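Side-chain contacts in Ras-associated and pleckstrin homology domains-containing protein 1 (PDB 4GN1), which mediates localized membrane signals, is implicated in regulating lamellipodial dynamics, and targets EVL and VASP to the leading edge: residues A[44-49]-A[94-99]; A[63-68]-A[241-246]. All blocks are in the same frame, centred on the assembly; numbering follows the deposited sequence.

Interaction 1: residues A[44-49]-A[94-99]; sequences SLDWSL and LFKNPQ
Lys96 NZ meets both carboxylate oxygens of Asp46 in a forked salt bridge, 3.1 Å from OD2 and 3.3 Å from OD1, the second bond being weak. On OD2 it takes the syn lone pair, the side facing OD1. The two side chains approach from opposite directions. Lys96 does most of the reaching: CG lies anti to its carbonyl carbon (chi1 -55°), and beyond it the chain runs extended, carrying NZ across to the turn; the closest CA atoms, those of Leu45 and Lys96, are 10.7 Å apart. Beside the ion pair Leu45 CD2 brushes Lys96 CE at 4.5 Å, a marginal apolar touch.

Asp46 sits in a type I turn, from Ser44 to Trp47, leading into strand 47-53 of the Ras-associating domain, whereas Lys96 ends the short helix 93-96. An ST turn fixes the aspartate's backbone, its N donating to Ser44 OG at 2.9 Å. Its carbonyl O receives Ser48 OG at 3.0 Å, from well above the carbonyl plane. Leu45 also packs on Tyr248 and Ala251 of helix 242-251, while the Lys96 carbonyl O accepts a hydrogen bond from Lys116 of helix 113-124.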
loop_
_atom_site.group_PDB
_atom_site.type_symbol
_atom_site.label_atom_id
_atom_site.label_comp_id
_atom_site.label_asym_id
_atom_site.label_seq_id
_atom_site.Cartn_x
_atom_site.Cartn_y
_atom_site.Cartn_z
ATOM N N SER A 44 -16.851 -10.411 -3.600
ATOM C CA SER A 44 -15.534 -10.529 -4.210
ATOM C C SER A 44 -14.472 -10.001 -3.265
ATOM O O SER A 44 -14.632 -8.956 -2.596
ATOM C CB SER A 44 -15.419 -9.791 -5.543
ATOM O OG SER A 44 -14.058 -9.632 -5.871
ATOM N N LEU A 45 -13.375 -10.735 -3.238
ATOM C CA LEU A 45 -12.243 -10.400 -2.418
ATOM C C LEU A 45 -11.605 -9.078 -2.888
ATOM O O LEU A 45 -10.848 -8.477 -2.123
ATOM C CB LEU A 45 -11.218 -11.545 -2.488
ATOM C CG LEU A 45 -10.255 -11.639 -3.688
ATOM C CD1 LEU A 45 -9.191 -12.679 -3.400
ATOM C CD2 LEU A 45 -10.937 -11.950 -5.010
ATOM N N ASP A 46 -11.914 -8.651 -4.126
ATOM C CA ASP A 46 -11.362 -7.426 -4.735
ATOM C C ASP A 46 -12.048 -6.091 -4.391
ATOM O O ASP A 46 -11.499 -5.013 -4.694
ATOM C CB ASP A 46 -11.286 -7.563 -6.250
ATOM C CG ASP A 46 -10.198 -8.527 -6.693
ATOM O OD1 ASP A 46 -9.078 -8.503 -6.118
ATOM O OD2 ASP A 46 -10.461 -9.310 -7.621
ATOM N N TRP A 47 -13.238 -6.159 -3.790
ATOM C CA TRP A 47 -13.870 -4.957 -3.249
ATOM C C TRP A 47 -13.009 -4.380 -2.174
ATOM O O TRP A 47 -12.545 -5.089 -1.288
ATOM C CB TRP A 47 -15.297 -5.218 -2.764
ATOM C CG TRP A 47 -16.207 -5.461 -3.943
ATOM C CD1 TRP A 47 -16.675 -6.682 -4.409
ATOM C CD2 TRP A 47 -16.723 -4.470 -4.896
ATOM N NE1 TRP A 47 -17.445 -6.515 -5.540
ATOM C CE2 TRP A 47 -17.518 -5.219 -5.880
ATOM C CE3 TRP A 47 -16.632 -3.090 -5.014
ATOM C CZ2 TRP A 47 -18.173 -4.596 -6.929
ATOM C CZ3 TRP A 47 -17.303 -2.466 -6.075
ATOM C CH2 TRP A 47 -18.057 -3.203 -7.009
ATOM N N SER A 48 -12.763 -3.083 -2.265
ATOM C CA SER A 48 -11.776 -2.443 -1.433
ATOM C C SER A 48 -12.294 -1.134 -0.875
ATOM O O SER A 48 -13.183 -0.501 -1.437
ATOM C CB SER A 48 -10.517 -2.174 -2.260
ATOM O OG SER A 48 -9.951 -3.389 -2.756
ATOM N N LEU A 49 -11.718 -0.729 0.236
ATOM C CA LEU A 49 -11.985 0.576 0.771
ATOM C C LEU A 49 -10.683 1.331 0.644
ATOM O O LEU A 49 -9.605 0.873 1.086
ATOM C CB LEU A 49 -12.448 0.503 2.219
ATOM C CG LEU A 49 -13.167 1.741 2.761
ATOM C CD1 LEU A 49 -14.525 2.019 2.098
ATOM C CD2 LEU A 49 -13.338 1.592 4.264
ATOM N N LEU A 94 -0.766 -9.869 -5.559
ATOM C CA LEU A 94 0.297 -10.631 -4.922
ATOM C C LEU A 94 -0.081 -12.064 -4.500
ATOM O O LEU A 94 0.731 -12.985 -4.597
ATOM C CB LEU A 94 0.811 -9.828 -3.721
ATOM C CG LEU A 94 1.427 -10.589 -2.558
ATOM C CD1 LEU A 94 2.872 -10.883 -2.915
ATOM C CD2 LEU A 94 1.358 -9.786 -1.273
ATOM N N PHE A 95 -1.302 -12.261 -4.036
ATOM C CA PHE A 95 -1.700 -13.571 -3.552
ATOM C C PHE A 95 -2.223 -14.470 -4.647
ATOM O O PHE A 95 -2.035 -15.678 -4.577
ATOM C CB PHE A 95 -2.731 -13.432 -2.449
ATOM C CG PHE A 95 -2.138 -12.965 -1.168
ATOM C CD1 PHE A 95 -1.683 -13.887 -0.230
ATOM C CD2 PHE A 95 -1.964 -11.614 -0.934
ATOM C CE1 PHE A 95 -1.098 -13.464 0.942
ATOM C CE2 PHE A 95 -1.370 -11.180 0.230
ATOM C CZ PHE A 95 -0.936 -12.106 1.170
ATOM N N LYS A 96 -2.894 -13.865 -5.635
ATOM C CA LYS A 96 -3.371 -14.559 -6.819
ATOM C C LYS A 96 -2.216 -15.120 -7.657
ATOM O O LYS A 96 -2.312 -16.231 -8.170
ATOM C CB LYS A 96 -4.185 -13.605 -7.674
ATOM C CG LYS A 96 -5.343 -12.937 -6.953
ATOM C CD LYS A 96 -6.315 -12.350 -7.966
ATOM C CE LYS A 96 -7.207 -11.278 -7.363
ATOM N NZ LYS A 96 -7.597 -10.332 -8.441
ATOM N N ASN A 97 -1.145 -14.324 -7.799
ATOM C CA ASN A 97 0.066 -14.709 -8.538
ATOM C C ASN A 97 1.401 -14.404 -7.823
ATOM O O ASN A 97 2.184 -13.564 -8.283
ATOM C CB ASN A 97 0.048 -14.070 -9.928
ATOM C CG ASN A 97 -1.037 -14.646 -10.818
ATOM O OD1 ASN A 97 -1.048 -15.843 -11.122
ATOM N ND2 ASN A 97 -1.966 -13.790 -11.235
ATOM N N PRO A 98 1.676 -15.104 -6.701
ATOM C CA PRO A 98 2.873 -14.859 -5.868
ATOM C C PRO A 98 4.215 -15.086 -6.593
ATOM O O PRO A 98 5.223 -14.434 -6.273
ATOM C CB PRO A 98 2.702 -15.863 -4.725
ATOM C CG PRO A 98 1.851 -16.952 -5.296
ATOM C CD PRO A 98 0.872 -16.232 -6.179
ATOM N N GLN A 99 4.223 -15.996 -7.564
ATOM C CA GLN A 99 5.418 -16.248 -8.374
ATOM C C GLN A 99 5.917 -14.939 -9.029
ATOM O O GLN A 99 7.084 -14.799 -9.412
ATOM C CB GLN A 99 5.129 -17.342 -9.408
ATOM C CG GLN A 99 4.340 -16.895 -10.623
ATOM C CD GLN A 99 2.865 -16.693 -10.349
ATOM O OE1 GLN A 99 2.415 -16.729 -9.200
ATOM N NE2 GLN A 99 2.098 -16.487 -11.412
#

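Interaction 2: residues A[63-68]-A[241-246]; sequences EDHENL and GKQLYM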
loop_
_atom_site.group_PDB
_atom_site.type_symbol
_atom_site.label_atom_id
_atom_site.label_comp_id
_atom_site.label_asym_id
_atom_site.label_seq_id
_atom_site.Cartn_x
_atom_site.Cartn_y
_atom_site.Cartn_z
ATOM N N GLU A 63 -5.731 -2.127 4.550
ATOM C CA GLU A 63 -5.760 -3.567 4.756
ATOM C C GLU A 63 -7.012 -3.913 5.573
ATOM O O GLU A 63 -7.462 -3.144 6.449
ATOM C CB GLU A 63 -4.485 -4.094 5.434
ATOM C CG GLU A 63 -3.168 -3.533 4.878
ATOM C CD GLU A 63 -2.926 -3.821 3.393
ATOM O OE1 GLU A 63 -2.180 -3.010 2.777
ATOM O OE2 GLU A 63 -3.423 -4.849 2.841
ATOM N N ASP A 64 -7.563 -5.081 5.276
ATOM C CA ASP A 64 -8.881 -5.475 5.773
ATOM C C ASP A 64 -8.975 -5.704 7.267
ATOM O O ASP A 64 -10.064 -5.661 7.855
ATOM C CB ASP A 64 -9.349 -6.698 5.002
ATOM C CG ASP A 64 -9.727 -6.348 3.589
ATOM O OD1 ASP A 64 -9.974 -5.138 3.341
ATOM O OD2 ASP A 64 -9.760 -7.269 2.735
ATOM N N HIS A 65 -7.823 -5.908 7.879
ATOM C CA HIS A 65 -7.730 -6.108 9.303
ATOM C C HIS A 65 -7.709 -4.845 10.099
ATOM O O HIS A 65 -7.638 -4.901 11.321
ATOM C CB HIS A 65 -6.472 -6.906 9.619
ATOM C CG HIS A 65 -5.169 -6.148 9.405
ATOM N ND1 HIS A 65 -4.395 -5.700 10.441
ATOM C CD2 HIS A 65 -4.479 -5.842 8.256
ATOM C CE1 HIS A 65 -3.290 -5.127 9.967
ATOM N NE2 HIS A 65 -3.342 -5.193 8.625
ATOM N N GLU A 66 -7.734 -3.700 9.429
ATOM C CA GLU A 66 -7.491 -2.435 10.109
ATOM C C GLU A 66 -8.782 -1.922 10.708
ATOM O O GLU A 66 -9.861 -2.048 10.089
ATOM C CB GLU A 66 -6.919 -1.380 9.146
ATOM C CG GLU A 66 -5.513 -1.689 8.673
ATOM C CD GLU A 66 -4.867 -0.515 7.971
ATOM O OE1 GLU A 66 -4.448 0.458 8.681
ATOM O OE2 GLU A 66 -4.749 -0.586 6.724
ATOM N N ASN A 67 -8.658 -1.349 11.903
ATOM C CA ASN A 67 -9.766 -0.688 12.543
ATOM C C ASN A 67 -10.023 0.616 11.764
ATOM O O ASN A 67 -9.156 1.493 11.665
ATOM C CB ASN A 67 -9.428 -0.458 14.019
ATOM C CG ASN A 67 -10.611 0.041 14.835
ATOM O OD1 ASN A 67 -11.032 1.194 14.708
ATOM N ND2 ASN A 67 -11.135 -0.804 15.686
ATOM N N LEU A 68 -11.198 0.717 11.147
ATOM C CA LEU A 68 -11.527 1.902 10.364
ATOM C C LEU A 68 -11.569 3.187 11.200
ATOM O O LEU A 68 -10.916 4.198 10.864
ATOM C CB LEU A 68 -12.846 1.719 9.598
ATOM C CG LEU A 68 -13.226 2.895 8.671
ATOM C CD1 LEU A 68 -12.067 3.244 7.712
ATOM C CD2 LEU A 68 -14.528 2.625 7.919
ATOM N N GLY A 241 3.277 -8.400 7.274
ATOM C CA GLY A 241 3.590 -9.836 7.395
ATOM C C GLY A 241 2.418 -10.790 7.292
ATOM O O GLY A 241 1.488 -10.538 6.557
ATOM N N LYS A 242 2.462 -11.884 8.050
ATOM C CA LYS A 242 1.503 -13.013 7.941
ATOM C C LYS A 242 0.049 -12.555 7.959
ATOM O O LYS A 242 -0.830 -13.186 7.356
ATOM C CB LYS A 242 1.769 -14.046 9.062
ATOM C CG LYS A 242 0.648 -15.060 9.308
ATOM C CD LYS A 242 1.128 -16.288 10.068
ATOM C CE LYS A 242 -0.007 -17.293 10.250
ATOM N NZ LYS A 242 0.279 -18.343 11.279
ATOM N N GLN A 243 -0.188 -11.447 8.652
ATOM C CA GLN A 243 -1.501 -10.828 8.715
ATOM C C GLN A 243 -2.103 -10.547 7.321
ATOM O O GLN A 243 -3.319 -10.698 7.140
ATOM C CB GLN A 243 -1.415 -9.556 9.564
ATOM C CG GLN A 243 -2.719 -8.776 9.702
ATOM C CD GLN A 243 -3.780 -9.524 10.485
ATOM O OE1 GLN A 243 -4.670 -10.120 9.904
ATOM N NE2 GLN A 243 -3.682 -9.500 11.793
ATOM N N LEU A 244 -1.270 -10.154 6.340
ATOM C CA LEU A 244 -1.742 -10.026 4.945
ATOM C C LEU A 244 -2.355 -11.323 4.471
ATOM O O LEU A 244 -3.484 -11.319 3.958
ATOM C CB LEU A 244 -0.646 -9.618 3.959
ATOM C CG LEU A 244 -0.155 -8.171 3.915
ATOM C CD1 LEU A 244 0.851 -7.984 2.777
ATOM C CD2 LEU A 244 -1.312 -7.174 3.812
ATOM N N TYR A 245 -1.626 -12.424 4.684
ATOM C CA TYR A 245 -2.084 -13.767 4.319
ATOM C C TYR A 245 -3.384 -14.150 4.976
ATOM O O TYR A 245 -4.271 -14.695 4.328
ATOM C CB TYR A 245 -1.026 -14.833 4.632
ATOM C CG TYR A 245 -1.326 -16.234 4.079
ATOM C CD1 TYR A 245 -1.726 -16.424 2.746
ATOM C CD2 TYR A 245 -1.171 -17.373 4.882
ATOM C CE1 TYR A 245 -1.981 -17.698 2.238
ATOM C CE2 TYR A 245 -1.409 -18.651 4.378
ATOM C CZ TYR A 245 -1.813 -18.809 3.059
ATOM O OH TYR A 245 -2.065 -20.079 2.565
ATOM N N MET A 246 -3.496 -13.868 6.266
ATOM C CA MET A 246 -4.747 -14.089 6.968
ATOM C C MET A 246 -5.892 -13.257 6.386
ATOM O O MET A 246 -7.041 -13.733 6.341
ATOM C CB MET A 246 -4.575 -13.806 8.451
ATOM C CG MET A 246 -3.475 -14.647 9.095
ATOM S SD MET A 246 -3.308 -14.269 10.849
ATOM C CE MET A 246 -4.969 -14.644 11.448
#
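His65 and Gln243 are stacked with an offset, the imidazole and side-chain amide planes 7° apart and the amide lying toward the CB side of the ring. Gln243 CG stands over the middle of the ring, 3.5 Å from its centroid and 6° off the normal, a CH-pi contact that puts the methylene almost equally far from all five ring atoms. Gln243 CG points directly away from the backbone N (chi1 179°), which carries it out from the helix, and a bend at chi2 turns the amide along the imidazole. On the opposite ring face sits Glu66 CG, 4.1 Å above the plane, so the imidazole is sandwiched between two methylenes.

Alongside, Glu63 and Leu244 pass at a slant, and Leu244 CD2 comes within 3.3 Å of Glu63 OE2. This oxygen is also salt-bridged to Arg236 of helix 225-240, so the methyl packs beside an ion pair whose glutamate is buried. Glu66 in turn steadies the turn: Glu63 N donates to its OE2 at 2.8 Å, on the anti lone pair.

The contact joins a type I turn of the ubiquitin-like Ras-associating domain to the first turn of helix 242-251, which follows the long C-terminal helix characteristic of PH domains.

How the interactions relate
Both contacts tie segments of the Ras-associating domain to parts of the chain that follow later in sequence, and helix 242-251 links them: its Leu244, used in interaction 2, also packs on Phe95, and Tyr245 CD1 lies 3.5 Å from Phe95 CE1. Interaction 1 is a surface contact made by a long lysine and a carboxylate, with little apolar burial. Interaction 2 is partly buried and buries more area, 170 against 99 Å², without a hydrogen bond between its segments; stacking and methyl contacts do the work, and its buried glutamate finds its charge partner on helix 225-240. Within the Ras-associating domain, Leu49 and Leu68 also touch, joining 44-49 to 63-68.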